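Local coordinates for protein exopolyphosphatase (Aquifex aeolicus, PDB 1T6C) that probably hydrolyses the phosphoanhydride bonds of polyphosphate or guanosine pentaphosphate, as an actin-like Ppx/GppA phosphatase, and binds a calcium ion, at residues Glu151-Gly155 / Val202-Val206; Glu137-Val143 / Val206-Leu212; Gly148-Tyr152 / Val163-Gly169. The contacts are given in a common frame with arbitrary orientation. Where two conformers were deposited one is given. Residue numbers count along the deposited sequence, not the author numbering.

Contact 1: Glu151-Gly155 / Val202-Val206. With CA (calcium ion), chain C.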
loop_
_atom_site.group_PDB
_atom_site.type_symbol
_atom_site.label_atom_id
_atom_site.label_comp_id
_atom_site.label_asym_id
_atom_site.label_seq_id
_atom_site.Cartn_x
_atom_site.Cartn_y
_atom_site.Cartn_z
ATOM N N GLU A 151 -6.008 4.091 4.449
ATOM C CA GLU A 151 -6.647 3.427 5.549
ATOM C C GLU A 151 -5.994 3.855 6.859
ATOM O O GLU A 151 -4.768 3.990 6.934
ATOM C CB GLU A 151 -6.546 1.922 5.463
ATOM C CG GLU A 151 -7.512 1.309 4.493
ATOM C CD GLU A 151 -7.176 1.620 3.045
ATOM O OE1 GLU A 151 -6.070 1.284 2.631
ATOM O OE2 GLU A 151 -8.011 2.229 2.358
ATOM N N TYR A 152 -6.846 4.042 7.857
ATOM C CA TYR A 152 -6.442 4.306 9.235
ATOM C C TYR A 152 -6.868 3.107 10.087
ATOM O O TYR A 152 -8.064 2.872 10.270
ATOM C CB TYR A 152 -7.112 5.607 9.749
ATOM C CG TYR A 152 -6.549 6.815 9.055
ATOM C CD1 TYR A 152 -6.944 7.121 7.741
ATOM C CD2 TYR A 152 -5.575 7.594 9.646
ATOM C CE1 TYR A 152 -6.371 8.187 7.056
ATOM C CE2 TYR A 152 -4.983 8.643 8.969
ATOM C CZ TYR A 152 -5.386 8.947 7.694
ATOM O OH TYR A 152 -4.786 9.965 6.993
ATOM N N VAL A 153 -5.899 2.343 10.565
ATOM C CA VAL A 153 -6.167 1.074 11.235
ATOM C C VAL A 153 -5.678 1.179 12.651
ATOM O O VAL A 153 -4.483 1.302 12.892
ATOM C CB VAL A 153 -5.488 -0.119 10.551
ATOM C CG1 VAL A 153 -6.101 -1.417 11.051
ATOM C CG2 VAL A 153 -5.655 -0.018 9.046
ATOM N N PHE A 154 -6.626 1.087 13.579
ATOM C CA PHE A 154 -6.356 1.249 14.992
ATOM C C PHE A 154 -6.363 -0.092 15.701
ATOM O O PHE A 154 -7.226 -0.939 15.479
ATOM C CB PHE A 154 -7.428 2.129 15.612
ATOM C CG PHE A 154 -7.499 3.499 15.032
ATOM C CD1 PHE A 154 -6.745 4.543 15.570
ATOM C CD2 PHE A 154 -8.321 3.738 13.970
ATOM C CE1 PHE A 154 -6.839 5.819 15.036
ATOM C CE2 PHE A 154 -8.420 5.034 13.421
ATOM C CZ PHE A 154 -7.677 6.045 13.945
ATOM N N GLY A 155 -5.390 -0.271 16.557
ATOM C CA GLY A 155 -5.358 -1.452 17.404
ATOM C C GLY A 155 -4.311 -1.411 18.484
ATOM O O GLY A 155 -3.705 -0.393 18.755
ATOM N N VAL A 202 -11.382 10.938 11.698
ATOM C CA VAL A 202 -10.672 9.732 12.148
ATOM C C VAL A 202 -9.777 9.926 13.352
ATOM O O VAL A 202 -9.208 8.958 13.863
ATOM C CB VAL A 202 -9.869 9.054 11.012
ATOM C CG1 VAL A 202 -10.767 8.896 9.791
ATOM C CG2 VAL A 202 -8.603 9.832 10.657
ATOM N N LYS A 203 -9.648 11.168 13.803
ATOM C CA LYS A 203 -8.779 11.506 14.933
ATOM C C LYS A 203 -9.162 10.686 16.166
ATOM O O LYS A 203 -10.323 10.621 16.532
ATOM C CB LYS A 203 -8.890 13.003 15.274
ATOM C CG LYS A 203 -8.367 13.350 16.665
ATOM C CD LYS A 203 -8.260 14.845 16.862
ATOM C CE LYS A 203 -7.342 15.179 18.022
ATOM N NZ LYS A 203 -7.388 16.633 18.306
ATOM N N LYS A 204 -8.159 10.079 16.789
ATOM C CA LYS A 204 -8.281 9.330 18.030
ATOM C C LYS A 204 -6.932 9.489 18.780
ATOM O O LYS A 204 -5.865 9.668 18.154
ATOM C CB LYS A 204 -8.546 7.833 17.745
ATOM C CG LYS A 204 -9.879 7.516 17.141
ATOM C CD LYS A 204 -10.047 6.012 16.972
ATOM C CE LYS A 204 -11.261 5.632 16.139
ATOM N NZ LYS A 204 -12.311 6.686 15.929
ATOM N N PRO A 205 -6.939 9.435 20.113
ATOM C CA PRO A 205 -5.672 9.405 20.839
ATOM C C PRO A 205 -4.892 8.126 20.539
ATOM O O PRO A 205 -5.426 7.035 20.681
ATOM C CB PRO A 205 -6.099 9.425 22.313
ATOM C CG PRO A 205 -7.497 9.867 22.293
ATOM C CD PRO A 205 -8.089 9.376 21.034
ATOM N N VAL A 206 -3.636 8.271 20.138
ATOM C CA VAL A 206 -2.779 7.108 19.919
ATOM C C VAL A 206 -1.383 7.343 20.467
ATOM O O VAL A 206 -0.979 8.486 20.682
ATOM C CB VAL A 206 -2.685 6.749 18.411
ATOM C CG1 VAL A 206 -4.063 6.453 17.888
ATOM C CG2 VAL A 206 -2.027 7.858 17.653
HETATM CA CA CA C . -4.495 2.365 0.756
HETATM O O HOH W 1 -2.226 0.858 0.340
HETATM O O HOH W 2 -6.093 0.200 0.099
#
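Phe154 gives up the most surface here, 84 Å² of the 238 Å² buried in all, because its ring points from strand 149-156 into the bend formed by Val202-Val206, the loop between helix 185-199 and strand 208-212. Three loop residues meet the ring. The aliphatic part of Lys204 lies over one face in a CH-pi contact, with CD 3.7 Å from the ring centroid and 9° off its normal; at the ring edge Phe154 CD1 is 4.0 Å from Val206 CG1; and Phe154 CZ comes to 3.3 Å from Val202 O. The ammonium of Lys204, 5.3 Å from the same centroid, can add at most a weak cation-pi attraction.

Val202, with 59 Å² covered, also serves the second aromatic residue. Its CG2 sits over a face of Tyr152, 4.0 Å from the centroid and 15° off the normal. Tyr152 and Phe154 are two apart in an extended strand, so both rings leave the same side of the sheet, where Phe288 of helix 274-288 packs against Phe154 and Val202. The Tyr152 hydroxyl is hydrogen-bonded to Thr284, and Val153 and the calcium ligand Glu151 are out of reach.

No hydrogen bond joins the two segments, and Lys203, pointing away, makes its salt bridge to Glu289. Between these two segments the attraction is thus essentially apolar and CH-pi, fitted by shape rather than by directed bonds.

Contact 2: Glu137-Val143 / Val206-Leu212; sequences EGEVCVV and VDTIVGL
Val142 overlaps Leu212 on one face of the sheet, its CG1 3.7 Å from Leu212 CD1, where two neighbouring strands of an actin-like domain run parallel. Strands 139-143 and 208-212 pass 4.7 Å apart with an angle of 17° between their directions. Both are extended, and the register is Val140 with Thr208, Cys141 with Ile209, Val142 with Val210 and Val143 with Gly211, at CA-CA separations of 4.8-4.9 Å.

Hydrogen bonds alternate as parallel pairing requires: Cys141 N to Thr208 O 2.9 Å, Val210 N to Cys141 O 2.9 Å, Val143 N to Val210 O 2.8 Å, Leu212 N to Val143 O 2.9 Å. Val140, Val142, Thr208 and Val210 share one face, Val142 and Val210 touching helix 119-133. Cys141, Val143 and Ile209 line the other, Val143 and Ile209 against helix 274-288, with Val143 CG2 4.0 Å from Ile209 CG2; Val143 is t and Ile209 m at chi1.

At the N-terminal end Asp207 has helical backbone angles (-88°/-39°), so two successive amides share one acceptor, Glu139 O, at 2.8 Å from Asp207 N and 3.1 Å from Thr208 N. Asp207, chi1 m, turns its carboxylate back so that OD2 accepts from Glu139 N at 2.9 Å. Gly138 has positive phi (70°), and a CB on it would clash with that carboxylate. Beyond it Thr208, also m, donates from OG1 to Glu137 O at 2.8 Å.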
loop_
_atom_site.group_PDB
_atom_site.type_symbol
_atom_site.label_atom_id
_atom_site.label_comp_id
_atom_site.label_asym_id
_atom_site.label_seq_id
_atom_site.Cartn_x
_atom_site.Cartn_y
_atom_site.Cartn_z
ATOM N N GLU A 137 4.388 -0.077 19.991
ATOM C CA GLU A 137 3.857 -0.120 21.348
ATOM C C GLU A 137 2.632 0.732 21.558
ATOM O O GLU A 137 2.395 1.737 20.885
ATOM C CB GLU A 137 4.933 0.356 22.320
ATOM C CG GLU A 137 6.042 -0.638 22.540
ATOM C CD GLU A 137 7.043 -0.144 23.558
ATOM O OE1 GLU A 137 7.517 1.007 23.422
ATOM O OE2 GLU A 137 7.351 -0.903 24.496
ATOM N N GLY A 138 1.846 0.346 22.559
ATOM C CA GLY A 138 0.690 1.096 22.941
ATOM C C GLY A 138 -0.427 1.030 21.930
ATOM O O GLY A 138 -0.568 0.044 21.214
ATOM N N GLU A 139 -1.232 2.069 21.906
ATOM C CA GLU A 139 -2.339 2.202 20.984
ATOM C C GLU A 139 -1.743 2.667 19.673
ATOM O O GLU A 139 -1.073 3.703 19.602
ATOM C CB GLU A 139 -3.369 3.213 21.484
ATOM C CG GLU A 139 -4.099 2.805 22.770
ATOM C CD GLU A 139 -4.748 1.435 22.683
ATOM O OE1 GLU A 139 -5.450 1.184 21.697
ATOM O OE2 GLU A 139 -4.531 0.610 23.590
ATOM N N VAL A 140 -2.010 1.894 18.636
ATOM C CA VAL A 140 -1.364 2.088 17.347
ATOM C C VAL A 140 -2.366 2.537 16.290
ATOM O O VAL A 140 -3.491 2.070 16.269
ATOM C CB VAL A 140 -0.789 0.746 16.892
ATOM C CG1 VAL A 140 -0.101 0.907 15.544
ATOM C CG2 VAL A 140 0.192 0.188 17.916
ATOM N N CYS A 141 -1.940 3.441 15.410
ATOM C CA CYS A 141 -2.676 3.718 14.195
ATOM C C CYS A 141 -1.741 3.506 13.023
ATOM O O CYS A 141 -0.679 4.127 12.940
ATOM C CB CYS A 141 -3.256 5.118 14.173
ATOM S SG CYS A 141 -4.209 5.426 12.663
ATOM N N VAL A 142 -2.124 2.578 12.137
ATOM C CA VAL A 142 -1.391 2.323 10.907
ATOM C C VAL A 142 -2.079 3.162 9.838
ATOM O O VAL A 142 -3.291 3.091 9.688
ATOM C CB VAL A 142 -1.402 0.830 10.558
ATOM C CG1 VAL A 142 -0.838 0.572 9.181
ATOM C CG2 VAL A 142 -0.592 0.075 11.561
ATOM N N VAL A 143 -1.285 3.959 9.133
ATOM C CA VAL A 143 -1.781 4.853 8.090
ATOM C C VAL A 143 -1.220 4.376 6.766
ATOM O O VAL A 143 -0.031 4.526 6.497
ATOM C CB VAL A 143 -1.360 6.307 8.359
ATOM C CG1 VAL A 143 -1.875 7.234 7.265
ATOM C CG2 VAL A 143 -1.855 6.757 9.691
ATOM N N VAL A 206 -3.636 8.271 20.138
ATOM C CA VAL A 206 -2.779 7.108 19.919
ATOM C C VAL A 206 -1.383 7.343 20.467
ATOM O O VAL A 206 -0.979 8.486 20.682
ATOM C CB VAL A 206 -2.685 6.749 18.411
ATOM C CG1 VAL A 206 -4.063 6.453 17.888
ATOM C CG2 VAL A 206 -2.027 7.858 17.653
ATOM N N ASP A 207 -0.681 6.251 20.751
ATOM C CA ASP A 207 0.698 6.299 21.191
ATOM C C ASP A 207 1.654 6.302 20.015
ATOM O O ASP A 207 2.681 6.945 20.069
ATOM C CB ASP A 207 1.030 5.100 22.062
ATOM C CG ASP A 207 0.294 5.135 23.378
ATOM O OD1 ASP A 207 0.478 6.155 24.081
ATOM O OD2 ASP A 207 -0.525 4.258 23.719
ATOM N N THR A 208 1.350 5.519 18.971
ATOM C CA THR A 208 2.285 5.289 17.880
ATOM C C THR A 208 1.523 5.337 16.558
ATOM O O THR A 208 0.539 4.639 16.388
ATOM C CB THR A 208 2.936 3.892 17.980
ATOM O OG1 THR A 208 3.544 3.698 19.267
ATOM C CG2 THR A 208 4.076 3.722 16.930
ATOM N N ILE A 209 2.029 6.138 15.636
ATOM C CA ILE A 209 1.593 6.147 14.246
ATOM C C ILE A 209 2.640 5.473 13.386
ATOM O O ILE A 209 3.821 5.797 13.451
ATOM C CB ILE A 209 1.342 7.578 13.753
ATOM C CG1 ILE A 209 0.167 8.187 14.530
ATOM C CG2 ILE A 209 1.050 7.556 12.262
ATOM C CD1 ILE A 209 -0.118 9.634 14.190
ATOM N N VAL A 210 2.192 4.558 12.522
ATOM C CA VAL A 210 3.070 3.904 11.576
ATOM C C VAL A 210 2.573 4.237 10.192
ATOM O O VAL A 210 1.388 4.058 9.909
ATOM C CB VAL A 210 3.034 2.380 11.729
ATOM C CG1 VAL A 210 3.922 1.709 10.724
ATOM C CG2 VAL A 210 3.469 1.977 13.130
ATOM N N GLY A 211 3.473 4.747 9.360
ATOM C CA GLY A 211 3.129 5.109 7.996
ATOM C C GLY A 211 3.618 4.085 6.976
ATOM O O GLY A 211 4.735 3.604 7.038
ATOM N N LEU A 212 2.751 3.780 6.025
ATOM C CA LEU A 212 3.008 2.806 4.916
ATOM C C LEU A 212 2.733 3.385 3.554
ATOM O O LEU A 212 1.888 4.271 3.407
ATOM C CB LEU A 212 2.087 1.568 5.035
ATOM C CG LEU A 212 2.312 0.529 6.131
ATOM C CD1 LEU A 212 2.434 1.127 7.533
ATOM C CD2 LEU A 212 1.215 -0.470 6.116
HETATM O O HOH W 3 6.429 1.757 19.335
#

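Contact 3: Gly148-Tyr152 / Val163-Gly169. With CA (calcium ion), chain C.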
loop_
_atom_site.group_PDB
_atom_site.type_symbol
_atom_site.label_atom_id
_atom_site.label_comp_id
_atom_site.label_asym_id
_atom_site.label_seq_id
_atom_site.Cartn_x
_atom_site.Cartn_y
_atom_site.Cartn_z
ATOM N N GLY A 148 -5.510 4.527 -4.335
ATOM C CA GLY A 148 -6.722 5.314 -4.317
ATOM C C GLY A 148 -7.348 5.591 -2.968
ATOM O O GLY A 148 -8.405 6.218 -2.891
ATOM N N SER A 149 -6.684 5.176 -1.893
ATOM C CA SER A 149 -7.217 5.393 -0.573
ATOM C C SER A 149 -6.135 5.428 0.492
ATOM O O SER A 149 -5.005 5.018 0.282
ATOM C CB SER A 149 -8.219 4.301 -0.204
ATOM O OG SER A 149 -7.564 3.038 0.025
ATOM N N THR A 150 -6.516 5.922 1.659
ATOM C CA THR A 150 -5.695 5.839 2.821
ATOM C C THR A 150 -6.508 5.217 3.933
ATOM O O THR A 150 -7.595 5.736 4.294
ATOM C CB THR A 150 -5.140 7.218 3.234
ATOM O OG1 THR A 150 -4.254 7.734 2.225
ATOM C CG2 THR A 150 -4.252 7.062 4.428
ATOM N N GLU A 151 -6.008 4.091 4.449
ATOM C CA GLU A 151 -6.647 3.427 5.549
ATOM C C GLU A 151 -5.994 3.855 6.859
ATOM O O GLU A 151 -4.768 3.990 6.934
ATOM C CB GLU A 151 -6.546 1.922 5.463
ATOM C CG GLU A 151 -7.512 1.309 4.493
ATOM C CD GLU A 151 -7.176 1.620 3.045
ATOM O OE1 GLU A 151 -6.070 1.284 2.631
ATOM O OE2 GLU A 151 -8.011 2.229 2.358
ATOM N N TYR A 152 -6.846 4.042 7.857
ATOM C CA TYR A 152 -6.442 4.306 9.235
ATOM C C TYR A 152 -6.868 3.107 10.087
ATOM O O TYR A 152 -8.064 2.872 10.270
ATOM C CB TYR A 152 -7.112 5.607 9.749
ATOM C CG TYR A 152 -6.549 6.815 9.055
ATOM C CD1 TYR A 152 -6.944 7.121 7.741
ATOM C CD2 TYR A 152 -5.575 7.594 9.646
ATOM C CE1 TYR A 152 -6.371 8.187 7.056
ATOM C CE2 TYR A 152 -4.983 8.643 8.969
ATOM C CZ TYR A 152 -5.386 8.947 7.694
ATOM O OH TYR A 152 -4.786 9.965 6.993
ATOM N N VAL A 163 -11.051 -0.039 11.659
ATOM C CA VAL A 163 -10.411 0.467 10.433
ATOM C C VAL A 163 -11.365 1.432 9.739
ATOM O O VAL A 163 -12.576 1.160 9.580
ATOM C CB VAL A 163 -9.949 -0.663 9.455
ATOM C CG1 VAL A 163 -11.006 -1.727 9.270
ATOM C CG2 VAL A 163 -9.482 -0.085 8.095
ATOM N N ILE A 164 -10.810 2.561 9.303
ATOM C CA ILE A 164 -11.528 3.561 8.560
ATOM C C ILE A 164 -10.748 3.771 7.268
ATOM O O ILE A 164 -9.580 4.123 7.300
ATOM C CB ILE A 164 -11.682 4.902 9.322
ATOM C CG1 ILE A 164 -12.417 4.683 10.654
ATOM C CG2 ILE A 164 -12.448 5.908 8.436
ATOM C CD1 ILE A 164 -12.253 5.835 11.652
ATOM N N SER A 165 -11.389 3.529 6.144
ATOM C CA SER A 165 -10.804 3.804 4.829
ATOM C C SER A 165 -11.311 5.118 4.266
ATOM O O SER A 165 -12.514 5.274 4.061
ATOM C CB SER A 165 -11.138 2.681 3.855
ATOM O OG SER A 165 -10.602 2.946 2.554
ATOM N N LEU A 166 -10.405 6.055 3.983
ATOM C CA LEU A 166 -10.758 7.342 3.382
ATOM C C LEU A 166 -10.383 7.285 1.902
ATOM O O LEU A 166 -9.239 6.989 1.548
ATOM C CB LEU A 166 -10.037 8.503 4.062
ATOM C CG LEU A 166 -10.210 8.660 5.567
ATOM C CD1 LEU A 166 -9.499 9.916 6.022
ATOM C CD2 LEU A 166 -11.660 8.644 5.983
ATOM N N PRO A 167 -11.340 7.557 1.032
ATOM C CA PRO A 167 -11.128 7.485 -0.415
ATOM C C PRO A 167 -10.404 8.732 -0.991
ATOM O O PRO A 167 -10.838 9.358 -1.954
ATOM C CB PRO A 167 -12.547 7.291 -0.925
ATOM C CG PRO A 167 -13.357 8.110 0.033
ATOM C CD PRO A 167 -12.738 7.888 1.377
ATOM N N ILE A 168 -9.281 9.083 -0.383
ATOM C CA ILE A 168 -8.570 10.328 -0.666
ATOM C C ILE A 168 -7.346 10.033 -1.539
ATOM O O ILE A 168 -6.207 10.434 -1.221
ATOM C CB ILE A 168 -8.174 11.058 0.640
ATOM C CG1 ILE A 168 -7.355 10.146 1.575
ATOM C CG2 ILE A 168 -9.430 11.582 1.296
ATOM C CD1 ILE A 168 -6.834 10.833 2.831
ATOM N N GLY A 169 -7.579 9.329 -2.641
ATOM C CA GLY A 169 -6.486 8.890 -3.487
ATOM C C GLY A 169 -5.698 10.062 -4.034
ATOM O O GLY A 169 -6.272 11.111 -4.377
HETATM CA CA CA C . -4.495 2.365 0.756
HETATM O O HOH W 2 -6.093 0.200 0.099
HETATM O O HOH W 4 -4.872 8.112 -0.413
HETATM O O HOH W 1 -2.226 0.858 0.340
#
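One carboxylate does two jobs here: Glu151 holds calcium with OE1, at 2.7 Å, while its OE2 accepts hydrogen bonds from two serine hydroxyls, Ser149 OG at 2.5 Å and Ser165 OG at 2.7 Å. The setting is a beta hairpin of the actin-like fold, strand 149-156 followed by edge strand 159-166, antiparallel with axes 4.6 Å apart and directions at 162°.

Thr150 with Leu166 and Tyr152 with Ile164 are hydrogen-bonded pairs: Thr150 N to Leu166 O 2.9 Å, Leu166 N to Thr150 O 2.8 Å, Tyr152 N to Ile164 O 2.8 Å, Ile164 N to Tyr152 O 2.9 Å. Between them Glu151 and Ser165 form the non-hydrogen-bonded pair, with CA atoms 4.2 Å apart and both side chains on one face, which brings Ser165 OG to the carboxylate. On the other face Tyr152 CE1 packs 3.7 Å from Leu166 CD1, and Leu199 of helix 185-199 touches both side chains.

Calcium also takes Ser149 O at 2.7 Å and waters 1 and 2, each at 2.8 Å; Asp144 O and Gly146 O complete the site.

Past Leu166 regular pairing ends in an inverse gamma turn centred on Pro167, which keeps the chain beside Ser149 and Gly148 as it leads to Gly169, the N-cap of helix 170-177. A CB on Gly169 would lie only 2.8 Å from Gly148 CA. Without one, the CA atoms of Gly148 and Gly169 approach to 3.7 Å.

The three contacts tie four adjacent pieces of one domain together around strand 149-156, which contacts 1 and 3 share through Glu151 and Tyr152. Contact 2 adds the neighbouring strand 139-146: Val153 O to Val142 N and Gly155 O to Val140 N, both 2.8 Å, are probable hydrogen bonds. Contacts 1 and 2 also share Val206, their centres 7 Å apart, and Phe154 CE1 lies 3.6 Å from Cys141 SG. Val202 CG1 reaches Ile164 CG2 of contact 3 at 3.7 Å. Contacts 1 and 3 both hold the calcium ligand Glu151, and contact 3 adds Ser149 O; in contact 2 the side chain of Leu212 stays about 8 Å from the ion.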